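PDB 4LQ8: Sca-family protein from Rickettsia rickettsii, which probably serves in cell adhesion as rickettsial surface cell antigen 4, of which this chain is the N-terminal head part. Local coordinates for residues N80-I85 with A131-L137; E145-Y149 with S277-P281; K204-L208 with I334-Q340; F226-L230 with F259-Y263. All coordinates share one frame; numbering follows the deposited sequence.

Contact 1 of 4, residues N80-I85 with A131-L137; sequences NLIEQI and ALEKPEL
Ile85 and Ala131 bring their backbones closest, CA to CA 5.5 Å, where helix 64-90 passes the turn joining the end of helix 125-132 to helix 135-155. The small methyl of Ala131 permits this approach: its CB lies 3.6 Å from CG1 of Ile85 and also touches CD1 of Leu81 and CG of Gln84. Leu81 turns its CG to the far side from its own backbone N (chi1 173°), which carries CD1 in among Ala131, Leu132 and Leu137. There Leu81 CD1 comes within 3.8 Å of Leu137 CD2. The other methyl of Leu137, CD1, rests against the backbone of Asn80, 3.5 Å from its O; the fork of a leucine suits this place, since CD2 can meanwhile meet Leu81 CD1 and Gln84 CB. Gln84 borders this apolar patch. A bend at chi2 (65°) lays its amide across the stem of Lys134, with Gln84 NE2 3.7 Å from Lys134 CG. At the oxygen end of the amide, Gln84 OE1 lies 3.5 Å from Glu136 CG, the amide and carboxylate planes nearly perpendicular. Gln84 NE2 hydrogen-bonds Asp88, and Lys134 NZ forms a salt bridge to the same carboxylate besides binding Lys130 O. Across the two segments the chemistry is therefore apolar packing, while Asp88 supplies the polar tie: one carboxylate, a helical turn beyond Gln84, draws both polar ends to the same border of the patch.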
loop_
_atom_site.group_PDB
_atom_site.type_symbol
_atom_site.label_atom_id
_atom_site.label_comp_id
_atom_site.label_asym_id
_atom_site.label_seq_id
_atom_site.Cartn_x
_atom_site.Cartn_y
_atom_site.Cartn_z
ATOM N N ASN A 80 -9.159 -12.754 -2.998
ATOM C CA ASN A 80 -8.541 -13.877 -2.299
ATOM C C ASN A 80 -8.987 -13.906 -0.843
ATOM O O ASN A 80 -9.255 -14.982 -0.336
ATOM C CB ASN A 80 -7.036 -13.861 -2.408
ATOM C CG ASN A 80 -6.591 -14.170 -3.795
ATOM O OD1 ASN A 80 -6.686 -15.297 -4.251
ATOM N ND2 ASN A 80 -6.077 -13.176 -4.482
ATOM N N LEU A 81 -9.119 -12.730 -0.204
ATOM C CA LEU A 81 -9.585 -12.618 1.188
ATOM C C LEU A 81 -11.020 -13.154 1.344
ATOM O O LEU A 81 -11.278 -13.934 2.251
ATOM C CB LEU A 81 -9.479 -11.160 1.666
ATOM C CG LEU A 81 -10.064 -10.795 3.034
ATOM C CD1 LEU A 81 -9.476 -11.654 4.163
ATOM C CD2 LEU A 81 -9.804 -9.311 3.321
ATOM N N ILE A 82 -11.931 -12.743 0.460
ATOM C CA ILE A 82 -13.322 -13.221 0.481
ATOM C C ILE A 82 -13.389 -14.742 0.299
ATOM O O ILE A 82 -14.132 -15.398 1.034
ATOM C CB ILE A 82 -14.198 -12.435 -0.541
ATOM C CG1 ILE A 82 -14.402 -10.953 -0.075
ATOM C CG2 ILE A 82 -15.535 -13.144 -0.836
ATOM C CD1 ILE A 82 -15.084 -10.762 1.244
ATOM N N GLU A 83 -12.583 -15.299 -0.636
ATOM C CA GLU A 83 -12.503 -16.739 -0.874
ATOM C C GLU A 83 -12.114 -17.455 0.419
ATOM O O GLU A 83 -12.743 -18.455 0.759
ATOM C CB GLU A 83 -11.489 -17.066 -1.979
ATOM C CG GLU A 83 -12.088 -16.953 -3.366
ATOM C CD GLU A 83 -13.265 -17.876 -3.602
ATOM O OE1 GLU A 83 -13.145 -19.079 -3.272
ATOM O OE2 GLU A 83 -14.338 -17.373 -4.006
ATOM N N GLN A 84 -11.114 -16.903 1.160
ATOM C CA GLN A 84 -10.666 -17.464 2.430
ATOM C C GLN A 84 -11.779 -17.392 3.479
ATOM O O GLN A 84 -11.992 -18.377 4.177
ATOM C CB GLN A 84 -9.359 -16.810 2.932
ATOM C CG GLN A 84 -8.802 -17.486 4.203
ATOM C CD GLN A 84 -8.366 -18.912 3.978
ATOM O OE1 GLN A 84 -7.478 -19.185 3.175
ATOM N NE2 GLN A 84 -8.980 -19.853 4.676
ATOM N N ILE A 85 -12.506 -16.248 3.562
ATOM C CA ILE A 85 -13.622 -16.090 4.501
ATOM C C ILE A 85 -14.688 -17.155 4.179
ATOM O O ILE A 85 -15.151 -17.838 5.095
ATOM C CB ILE A 85 -14.211 -14.646 4.501
ATOM C CG1 ILE A 85 -13.164 -13.612 5.002
ATOM C CG2 ILE A 85 -15.514 -14.589 5.357
ATOM C CD1 ILE A 85 -13.537 -12.108 4.837
ATOM N N ALA A 131 -9.386 -14.755 8.675
ATOM C CA ALA A 131 -8.957 -15.171 7.338
ATOM C C ALA A 131 -7.529 -14.680 7.068
ATOM O O ALA A 131 -6.719 -15.446 6.544
ATOM C CB ALA A 131 -9.911 -14.637 6.280
ATOM N N LEU A 132 -7.211 -13.437 7.480
ATOM C CA LEU A 132 -5.902 -12.790 7.300
ATOM C C LEU A 132 -4.736 -13.479 8.023
ATOM O O LEU A 132 -3.590 -13.296 7.624
ATOM C CB LEU A 132 -5.953 -11.293 7.680
ATOM C CG LEU A 132 -6.615 -10.340 6.669
ATOM C CD1 LEU A 132 -6.722 -8.939 7.244
ATOM C CD2 LEU A 132 -5.892 -10.331 5.312
ATOM N N GLU A 133 -5.020 -14.277 9.059
ATOM C CA GLU A 133 -3.994 -15.021 9.787
ATOM C C GLU A 133 -3.717 -16.397 9.156
ATOM O O GLU A 133 -2.881 -17.133 9.667
ATOM C CB GLU A 133 -4.337 -15.120 11.297
ATOM C CG GLU A 133 -5.521 -16.022 11.604
ATOM C CD GLU A 133 -6.111 -15.963 13.001
ATOM O OE1 GLU A 133 -6.033 -14.891 13.647
ATOM O OE2 GLU A 133 -6.711 -16.979 13.423
ATOM N N LYS A 134 -4.401 -16.750 8.045
ATOM C CA LYS A 134 -4.165 -18.036 7.393
ATOM C C LYS A 134 -2.933 -17.930 6.484
ATOM O O LYS A 134 -2.917 -17.084 5.576
ATOM C CB LYS A 134 -5.394 -18.555 6.607
ATOM C CG LYS A 134 -6.703 -18.666 7.402
ATOM C CD LYS A 134 -6.763 -19.909 8.286
ATOM C CE LYS A 134 -8.140 -20.192 8.867
ATOM N NZ LYS A 134 -8.815 -18.965 9.392
ATOM N N PRO A 135 -1.888 -18.767 6.737
ATOM C CA PRO A 135 -0.698 -18.755 5.854
ATOM C C PRO A 135 -1.031 -19.075 4.392
ATOM O O PRO A 135 -0.377 -18.525 3.508
ATOM C CB PRO A 135 0.230 -19.825 6.459
ATOM C CG PRO A 135 -0.324 -20.119 7.822
ATOM C CD PRO A 135 -1.791 -19.829 7.767
ATOM N N GLU A 136 -2.049 -19.924 4.132
ATOM C CA GLU A 136 -2.452 -20.248 2.748
ATOM C C GLU A 136 -2.955 -19.004 2.000
ATOM O O GLU A 136 -2.624 -18.844 0.828
ATOM C CB GLU A 136 -3.436 -21.438 2.639
ATOM C CG GLU A 136 -4.720 -21.305 3.447
ATOM C CD GLU A 136 -4.702 -21.896 4.848
ATOM O OE1 GLU A 136 -3.750 -21.617 5.618
ATOM O OE2 GLU A 136 -5.670 -22.617 5.186
ATOM N N LEU A 137 -3.690 -18.095 2.698
ATOM C CA LEU A 137 -4.122 -16.839 2.106
ATOM C C LEU A 137 -2.904 -15.943 1.890
ATOM O O LEU A 137 -2.745 -15.422 0.793
ATOM C CB LEU A 137 -5.182 -16.115 2.972
ATOM C CG LEU A 137 -5.567 -14.693 2.530
ATOM C CD1 LEU A 137 -6.033 -14.660 1.067
ATOM C CD2 LEU A 137 -6.600 -14.092 3.452
#

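Contact 2 of 4, residues E145-Y149 with S277-P281; sequences EIAGY and SSPKP
Glu145 OE2 accepts the backbone N of Lys280 at 2.8 Å, a fairly straight bond (159° at the hydrogen) that arrives from above the carboxylate plane. Glu145 runs extended beyond CG (chi2 151°), which carries the carboxylate out to this backbone. The other oxygen, Glu145 OE1, takes a water at 2.7 Å that also donates to Lys280 O, so the carboxylate serves N and O of one residue. His297 adds a hydrogen bond to OE1 and Gln77 one to OE2; this many donors round a buried acid would probably stabilise its ionised form. One helical turn on, Tyr149 OH meets Ser277 OG at 2.8 Å, in the ring plane, and Ser277 OG is shared with Thr260. Within the loop, Lys280 NZ doubles back to Ser278 OG, 2.7 Å away, which donates to Pro279 O. Pro279, rigid and without an N-H to satisfy, packs crosswise against the acid, its CB 3.4 Å from Glu145 OE1. A cis peptide between Lys280 and Pro281 bends the chain just beyond. Helix 135-155 thus packs through Glu145 and Tyr149 on the loop between strands 271-277 and 282-285, a helix-on-loop packing at the strand ends of the mixed sheet.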
loop_
_atom_site.group_PDB
_atom_site.type_symbol
_atom_site.label_atom_id
_atom_site.label_comp_id
_atom_site.label_asym_id
_atom_site.label_seq_id
_atom_site.Cartn_x
_atom_site.Cartn_y
_atom_site.Cartn_z
ATOM N N GLU A 145 0.782 -9.973 -5.332
ATOM C CA GLU A 145 1.384 -8.662 -5.071
ATOM C C GLU A 145 2.658 -8.457 -5.886
ATOM O O GLU A 145 2.787 -7.418 -6.533
ATOM C CB GLU A 145 1.659 -8.452 -3.573
ATOM C CG GLU A 145 0.410 -8.059 -2.804
ATOM C CD GLU A 145 0.401 -8.484 -1.348
ATOM O OE1 GLU A 145 1.424 -9.019 -0.866
ATOM O OE2 GLU A 145 -0.631 -8.265 -0.677
ATOM N N ILE A 146 3.576 -9.445 -5.866
ATOM C CA ILE A 146 4.839 -9.404 -6.604
ATOM C C ILE A 146 4.558 -9.306 -8.118
ATOM O O ILE A 146 5.104 -8.424 -8.783
ATOM C CB ILE A 146 5.749 -10.614 -6.218
ATOM C CG1 ILE A 146 6.287 -10.459 -4.761
ATOM C CG2 ILE A 146 6.905 -10.823 -7.246
ATOM C CD1 ILE A 146 6.766 -11.765 -4.114
ATOM N N ALA A 147 3.671 -10.178 -8.634
ATOM C CA ALA A 147 3.291 -10.198 -10.050
ATOM C C ALA A 147 2.516 -8.930 -10.422
ATOM O O ALA A 147 2.752 -8.379 -11.487
ATOM C CB ALA A 147 2.460 -11.440 -10.356
ATOM N N GLY A 148 1.641 -8.476 -9.527
ATOM C CA GLY A 148 0.821 -7.288 -9.706
ATOM C C GLY A 148 1.648 -6.033 -9.871
ATOM O O GLY A 148 1.447 -5.297 -10.845
ATOM N N TYR A 149 2.604 -5.795 -8.935
ATOM C CA TYR A 149 3.478 -4.621 -9.001
ATOM C C TYR A 149 4.363 -4.659 -10.242
ATOM O O TYR A 149 4.520 -3.630 -10.892
ATOM C CB TYR A 149 4.278 -4.411 -7.695
ATOM C CG TYR A 149 3.412 -3.925 -6.549
ATOM C CD1 TYR A 149 2.694 -2.738 -6.649
ATOM C CD2 TYR A 149 3.324 -4.643 -5.353
ATOM C CE1 TYR A 149 1.869 -2.305 -5.617
ATOM C CE2 TYR A 149 2.514 -4.201 -4.300
ATOM C CZ TYR A 149 1.783 -3.036 -4.441
ATOM O OH TYR A 149 0.980 -2.570 -3.422
ATOM N N SER A 277 -2.040 1.751 -2.173
ATOM C CA SER A 277 -1.974 0.290 -2.118
ATOM C C SER A 277 -0.726 -0.124 -1.389
ATOM O O SER A 277 0.235 0.644 -1.304
ATOM C CB SER A 277 -2.020 -0.340 -3.514
ATOM O OG SER A 277 -0.741 -0.463 -4.115
ATOM N N SER A 278 -0.719 -1.369 -0.932
ATOM C CA SER A 278 0.434 -1.982 -0.296
ATOM C C SER A 278 0.209 -3.476 -0.228
ATOM O O SER A 278 -0.942 -3.916 -0.346
ATOM C CB SER A 278 0.625 -1.410 1.110
ATOM O OG SER A 278 -0.244 -2.010 2.055
ATOM N N PRO A 279 1.262 -4.280 0.059
ATOM C CA PRO A 279 1.020 -5.692 0.403
ATOM C C PRO A 279 0.107 -5.757 1.643
ATOM O O PRO A 279 0.158 -4.849 2.491
ATOM C CB PRO A 279 2.418 -6.225 0.769
ATOM C CG PRO A 279 3.349 -5.240 0.251
ATOM C CD PRO A 279 2.679 -3.925 0.265
ATOM N N LYS A 280 -0.726 -6.808 1.740
ATOM C CA LYS A 280 -1.680 -6.979 2.835
ATOM C C LYS A 280 -1.555 -8.367 3.501
ATOM O O LYS A 280 -1.205 -9.314 2.810
ATOM C CB LYS A 280 -3.154 -6.754 2.350
ATOM C CG LYS A 280 -3.496 -5.311 1.941
ATOM C CD LYS A 280 -3.311 -4.292 3.085
ATOM C CE LYS A 280 -3.872 -2.921 2.787
ATOM N NZ LYS A 280 -2.974 -2.116 1.922
ATOM N N PRO A 281 -1.888 -8.528 4.804
ATOM C CA PRO A 281 -2.278 -7.470 5.762
ATOM C C PRO A 281 -1.054 -6.587 6.087
ATOM O O PRO A 281 0.080 -7.064 6.098
ATOM C CB PRO A 281 -2.766 -8.279 6.984
ATOM C CG PRO A 281 -1.934 -9.517 6.947
ATOM C CD PRO A 281 -1.792 -9.845 5.473
HETATM O O HOH W 1 1.016 -10.047 1.589
#

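Contact 3 of 4, residues K204-L208 with I334-Q340; sequences KPFTL and IIIGQGQ
Thr207 N gives its hydrogen to Ile335 O at 2.8 Å, and Ile335 N returns one to Thr207 O at 3.0 Å, both donors lying in the plane of the carbonyl they meet. Together they form a hydrogen-bonded antiparallel pair, which makes strand 335-336, near the C terminus, the outermost strand of a six-stranded antiparallel sheet, next to strand 206-209. Phe206 and Ile336 make the next, non-hydrogen-bonded pair. Beyond it Gly337 N bonds Pro205 O at 2.9 Å, the donor tilted from the carbonyl plane. Gly337 has a positive phi of 131°, at which a side chain would be jammed against the preceding carbonyl; glycine thus lets the chain turn away from the strand. Ile334 holds CG1 between its backbone N and carbonyl carbon (chi1 65°), bringing CD1 to 3.7 Å from Phe206 CD1, where it meets the ring obliquely; both residues also pack on Ala285. The extended chain of Lys204 crosses Ile336 at a slant, its CE 3.9 Å from Ile336 CG2. Phe206 and Ile336 share one face; on the other, beside Ile335, Thr207 OG1 sits 2.7 Å from a water that donates to Gly337 O.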
loop_
_atom_site.group_PDB
_atom_site.type_symbol
_atom_site.label_atom_id
_atom_site.label_comp_id
_atom_site.label_asym_id
_atom_site.label_seq_id
_atom_site.Cartn_x
_atom_site.Cartn_y
_atom_site.Cartn_z
ATOM N N LYS A 204 17.249 4.527 15.864
ATOM C CA LYS A 204 16.181 4.030 16.719
ATOM C C LYS A 204 15.956 2.522 16.446
ATOM O O LYS A 204 14.928 2.134 15.872
ATOM C CB LYS A 204 14.900 4.881 16.550
ATOM C CG LYS A 204 13.911 4.665 17.670
ATOM C CD LYS A 204 12.685 5.563 17.584
ATOM C CE LYS A 204 11.643 5.001 18.527
ATOM N NZ LYS A 204 10.524 5.946 18.737
ATOM N N PRO A 205 16.919 1.638 16.808
ATOM C CA PRO A 205 16.696 0.196 16.534
ATOM C C PRO A 205 15.525 -0.343 17.367
ATOM O O PRO A 205 15.223 0.147 18.475
ATOM C CB PRO A 205 18.017 -0.458 16.967
ATOM C CG PRO A 205 18.606 0.495 17.981
ATOM C CD PRO A 205 18.200 1.866 17.513
ATOM N N PHE A 206 14.852 -1.346 16.813
ATOM C CA PHE A 206 13.774 -2.041 17.495
ATOM C C PHE A 206 13.690 -3.455 16.951
ATOM O O PHE A 206 14.150 -3.716 15.835
ATOM C CB PHE A 206 12.430 -1.286 17.358
ATOM C CG PHE A 206 11.881 -1.179 15.961
ATOM C CD1 PHE A 206 11.030 -2.159 15.455
ATOM C CD2 PHE A 206 12.222 -0.107 15.141
ATOM C CE1 PHE A 206 10.549 -2.077 14.158
ATOM C CE2 PHE A 206 11.727 -0.019 13.841
ATOM C CZ PHE A 206 10.860 -0.988 13.374
ATOM N N THR A 207 13.098 -4.350 17.726
ATOM C CA THR A 207 12.876 -5.737 17.342
ATOM C C THR A 207 11.377 -6.006 17.195
ATOM O O THR A 207 10.566 -5.568 18.012
ATOM C CB THR A 207 13.524 -6.697 18.363
ATOM O OG1 THR A 207 14.937 -6.513 18.323
ATOM C CG2 THR A 207 13.195 -8.168 18.086
ATOM N N LEU A 208 11.023 -6.741 16.150
ATOM C CA LEU A 208 9.663 -7.181 15.912
ATOM C C LEU A 208 9.669 -8.707 15.794
ATOM O O LEU A 208 10.733 -9.333 15.840
ATOM C CB LEU A 208 9.012 -6.465 14.700
ATOM C CG LEU A 208 9.759 -6.421 13.381
ATOM C CD1 LEU A 208 9.692 -7.787 12.672
ATOM C CD2 LEU A 208 9.177 -5.341 12.468
ATOM N N ILE A 334 6.277 -4.438 19.677
ATOM C CA ILE A 334 7.705 -4.320 19.374
ATOM C C ILE A 334 8.494 -4.059 20.650
ATOM O O ILE A 334 7.910 -3.674 21.659
ATOM C CB ILE A 334 8.052 -3.285 18.271
ATOM C CG1 ILE A 334 7.705 -1.835 18.695
ATOM C CG2 ILE A 334 7.456 -3.649 16.897
ATOM C CD1 ILE A 334 8.564 -0.754 17.865
ATOM N N ILE A 335 9.822 -4.250 20.583
ATOM C CA ILE A 335 10.765 -3.944 21.652
ATOM C C ILE A 335 11.644 -2.828 21.102
ATOM O O ILE A 335 12.308 -3.024 20.088
ATOM C CB ILE A 335 11.605 -5.165 22.063
ATOM C CG1 ILE A 335 10.705 -6.418 22.285
ATOM C CG2 ILE A 335 12.461 -4.831 23.293
ATOM C CD1 ILE A 335 11.461 -7.806 22.401
ATOM N N ILE A 336 11.613 -1.662 21.722
ATOM C CA ILE A 336 12.409 -0.536 21.256
ATOM C C ILE A 336 13.725 -0.519 22.019
ATOM O O ILE A 336 13.708 -0.509 23.252
ATOM C CB ILE A 336 11.620 0.813 21.350
ATOM C CG1 ILE A 336 10.328 0.738 20.487
ATOM C CG2 ILE A 336 12.504 1.982 20.876
ATOM C CD1 ILE A 336 9.168 1.529 21.020
ATOM N N GLY A 337 14.842 -0.492 21.285
ATOM C CA GLY A 337 16.168 -0.466 21.899
ATOM C C GLY A 337 17.096 -1.504 21.304
ATOM O O GLY A 337 16.808 -2.058 20.256
ATOM N N GLN A 338 18.187 -1.825 21.960
ATOM C CA GLN A 338 19.058 -2.812 21.332
ATOM C C GLN A 338 18.751 -4.265 21.711
ATOM O O GLN A 338 19.274 -5.176 21.075
ATOM C CB GLN A 338 20.514 -2.457 21.577
ATOM C CG GLN A 338 21.121 -1.907 20.294
ATOM C CD GLN A 338 21.907 -0.650 20.501
ATOM O OE1 GLN A 338 22.280 -0.293 21.621
ATOM N NE2 GLN A 338 22.216 0.019 19.403
ATOM N N GLY A 339 17.835 -4.456 22.649
ATOM C CA GLY A 339 17.433 -5.762 23.169
ATOM C C GLY A 339 16.556 -6.646 22.314
ATOM O O GLY A 339 15.667 -6.162 21.603
ATOM N N GLN A 340 16.792 -7.978 22.438
ATOM C CA GLN A 340 16.118 -9.090 21.741
ATOM C C GLN A 340 16.037 -8.903 20.221
ATOM O O GLN A 340 16.675 -9.640 19.467
ATOM C CB GLN A 340 14.735 -9.379 22.341
ATOM C CG GLN A 340 14.758 -10.325 23.531
ATOM C CD GLN A 340 13.369 -10.755 23.961
ATOM O OE1 GLN A 340 12.669 -10.060 24.712
ATOM N NE2 GLN A 340 12.951 -11.936 23.524
HETATM O O HOH W 2 16.442 -4.268 18.695
#

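Contact 4 of 4, residues F226-L230 with F259-Y263; sequences FPIKL and FTAHY
Phe226 receives Phe259 over one ring face, with Phe259 CE2 lying 3.8 Å above the plane and displaced toward the rim. Seen from Phe259 the meeting is at an edge, where CZ of Phe226 comes 3.6 Å from Phe259 CD2. With the planes inclined at 56°, the pair is an oblique packing, neither stack nor T-shape. Phe259 CG stands opposite its backbone N (chi1 178°), sending the ring to Phe226. Ala261 CB approaches Phe226 CD1 more loosely, at 4.4 Å; a small residue between Phe259 and Tyr263, it lets the phenyl ring lie over the strand. The third ring, Tyr263, has Pro227 O at its edge and in its plane. Tyr263 OH donates to Pro227 O at 2.7 Å, within the carbonyl plane and on a lone pair. The proline ring leans on the same hydroxyl, Pro227 CD being 3.4 Å from Tyr263 OH. Leu230 crosses Tyr263 at about a right angle, its CD1 3.6 Å from Tyr263 CD2.

Phe259, Ala261 and Tyr263 share a face of strand 258-265 by the usual alternation. Thr260 and His262, hydrogen-bonded to each other, point to the other face, toward helix 64-90. Loop residue Phe226 also packs on Met314 of helix 308-320, so the loop fits between the sheet and that helix. Large aromatics suit a buried interface because they cover much area with little polar surface. Tyrosine adds what phenylalanine lacks, a hydroxyl; the one polar bond across this apolar contact serves the carbonyl of Pro227, in a loop without regular strand pairing, and, with the Lys229 to Glu317 salt bridge, probably helps set the loop's position.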
loop_
_atom_site.group_PDB
_atom_site.type_symbol
_atom_site.label_atom_id
_atom_site.label_comp_id
_atom_site.label_asym_id
_atom_site.label_seq_id
_atom_site.Cartn_x
_atom_site.Cartn_y
_atom_site.Cartn_z
ATOM N N PHE A 226 4.183 11.826 2.637
ATOM C CA PHE A 226 3.251 11.906 1.502
ATOM C C PHE A 226 2.228 13.028 1.683
ATOM O O PHE A 226 1.645 13.123 2.764
ATOM C CB PHE A 226 2.534 10.570 1.270
ATOM C CG PHE A 226 3.429 9.400 0.943
ATOM C CD1 PHE A 226 3.846 9.162 -0.371
ATOM C CD2 PHE A 226 3.832 8.514 1.939
ATOM C CE1 PHE A 226 4.673 8.073 -0.671
ATOM C CE2 PHE A 226 4.664 7.438 1.640
ATOM C CZ PHE A 226 5.063 7.211 0.335
ATOM N N PRO A 227 2.021 13.909 0.671
ATOM C CA PRO A 227 1.031 14.983 0.850
ATOM C C PRO A 227 -0.396 14.425 0.850
ATOM O O PRO A 227 -0.651 13.382 0.249
ATOM C CB PRO A 227 1.304 15.927 -0.337
ATOM C CG PRO A 227 1.902 15.060 -1.379
ATOM C CD PRO A 227 2.622 13.939 -0.682
ATOM N N ILE A 228 -1.287 15.059 1.617
ATOM C CA ILE A 228 -2.703 14.664 1.704
ATOM C C ILE A 228 -3.450 15.529 0.720
ATOM O O ILE A 228 -4.077 15.006 -0.196
ATOM C CB ILE A 228 -3.273 14.777 3.159
ATOM C CG1 ILE A 228 -2.412 13.988 4.183
ATOM C CG2 ILE A 228 -4.750 14.372 3.232
ATOM C CD1 ILE A 228 -2.198 12.493 3.861
ATOM N N LYS A 229 -3.319 16.844 0.866
ATOM C CA LYS A 229 -3.931 17.838 -0.003
ATOM C C LYS A 229 -2.836 18.702 -0.625
ATOM O O LYS A 229 -1.922 19.154 0.065
ATOM C CB LYS A 229 -4.974 18.669 0.760
ATOM C CG LYS A 229 -6.240 17.845 1.022
ATOM C CD LYS A 229 -7.382 18.660 1.591
ATOM C CE LYS A 229 -8.573 17.791 1.919
ATOM N NZ LYS A 229 -8.345 17.004 3.162
ATOM N N LEU A 230 -2.882 18.857 -1.942
ATOM C CA LEU A 230 -1.863 19.620 -2.652
ATOM C C LEU A 230 -2.446 20.940 -3.123
ATOM O O LEU A 230 -3.626 20.999 -3.490
ATOM C CB LEU A 230 -1.271 18.792 -3.805
ATOM C CG LEU A 230 -0.463 17.549 -3.369
ATOM C CD1 LEU A 230 -1.389 16.326 -3.173
ATOM C CD2 LEU A 230 0.600 17.217 -4.367
ATOM N N PHE A 259 4.726 0.483 -1.577
ATOM C CA PHE A 259 3.655 1.298 -1.064
ATOM C C PHE A 259 3.392 2.262 -2.222
ATOM O O PHE A 259 4.332 2.902 -2.696
ATOM C CB PHE A 259 4.028 2.057 0.215
ATOM C CG PHE A 259 2.873 2.926 0.668
ATOM C CD1 PHE A 259 1.756 2.365 1.283
ATOM C CD2 PHE A 259 2.886 4.304 0.447
ATOM C CE1 PHE A 259 0.667 3.165 1.655
ATOM C CE2 PHE A 259 1.800 5.103 0.836
ATOM C CZ PHE A 259 0.700 4.525 1.431
ATOM N N THR A 260 2.155 2.305 -2.742
ATOM C CA THR A 260 1.849 3.191 -3.858
ATOM C C THR A 260 0.839 4.235 -3.437
ATOM O O THR A 260 0.063 3.986 -2.527
ATOM C CB THR A 260 1.447 2.416 -5.149
ATOM O OG1 THR A 260 0.115 1.929 -5.018
ATOM C CG2 THR A 260 2.434 1.263 -5.513
ATOM N N ALA A 261 0.864 5.412 -4.096
ATOM C CA ALA A 261 -0.037 6.521 -3.833
ATOM C C ALA A 261 -0.410 7.142 -5.178
ATOM O O ALA A 261 0.456 7.364 -6.035
ATOM C CB ALA A 261 0.628 7.540 -2.900
ATOM N N HIS A 262 -1.719 7.352 -5.379
ATOM C CA HIS A 262 -2.316 7.773 -6.646
ATOM C C HIS A 262 -3.077 9.058 -6.528
ATOM O O HIS A 262 -4.093 9.130 -5.850
ATOM C CB HIS A 262 -3.180 6.607 -7.180
ATOM C CG HIS A 262 -2.401 5.334 -7.172
ATOM N ND1 HIS A 262 -1.437 5.071 -8.142
ATOM C CD2 HIS A 262 -2.358 4.354 -6.234
ATOM C CE1 HIS A 262 -0.879 3.924 -7.792
ATOM N NE2 HIS A 262 -1.406 3.456 -6.650
ATOM N N TYR A 263 -2.540 10.103 -7.145
ATOM C CA TYR A 263 -3.088 11.453 -7.106
ATOM C C TYR A 263 -3.530 11.828 -8.504
ATOM O O TYR A 263 -2.723 11.817 -9.429
ATOM C CB TYR A 263 -2.029 12.470 -6.622
ATOM C CG TYR A 263 -1.429 12.189 -5.258
ATOM C CD1 TYR A 263 -0.399 11.261 -5.101
ATOM C CD2 TYR A 263 -1.836 12.908 -4.134
ATOM C CE1 TYR A 263 0.215 11.066 -3.863
ATOM C CE2 TYR A 263 -1.240 12.711 -2.894
ATOM C CZ TYR A 263 -0.221 11.783 -2.758
ATOM O OH TYR A 263 0.347 11.579 -1.530
#

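In the fold
From the N terminus, contact 1 comes first, closing a largely helical loop between residues 85 and 131 and packing helix 64-90 on the junction of two further helices. Contact 2 opens next on one of these, helix 135-155, and closes at 277-281, in the loop linking two strands of the mixed sheet; Leu132 and Pro281 touch, so the two contacts adjoin. Contact 3 opens within that span and closes only near the C terminus, so it crosses contact 2 and completes the margin of the six-stranded sheet. Contact 4, at 226-230 and 259-263, falls inside the spans of both. It adjoins contact 2 through Ser277 and Thr260, whereas contact 3 stands apart, its centre about 30 Å from that of contact 4.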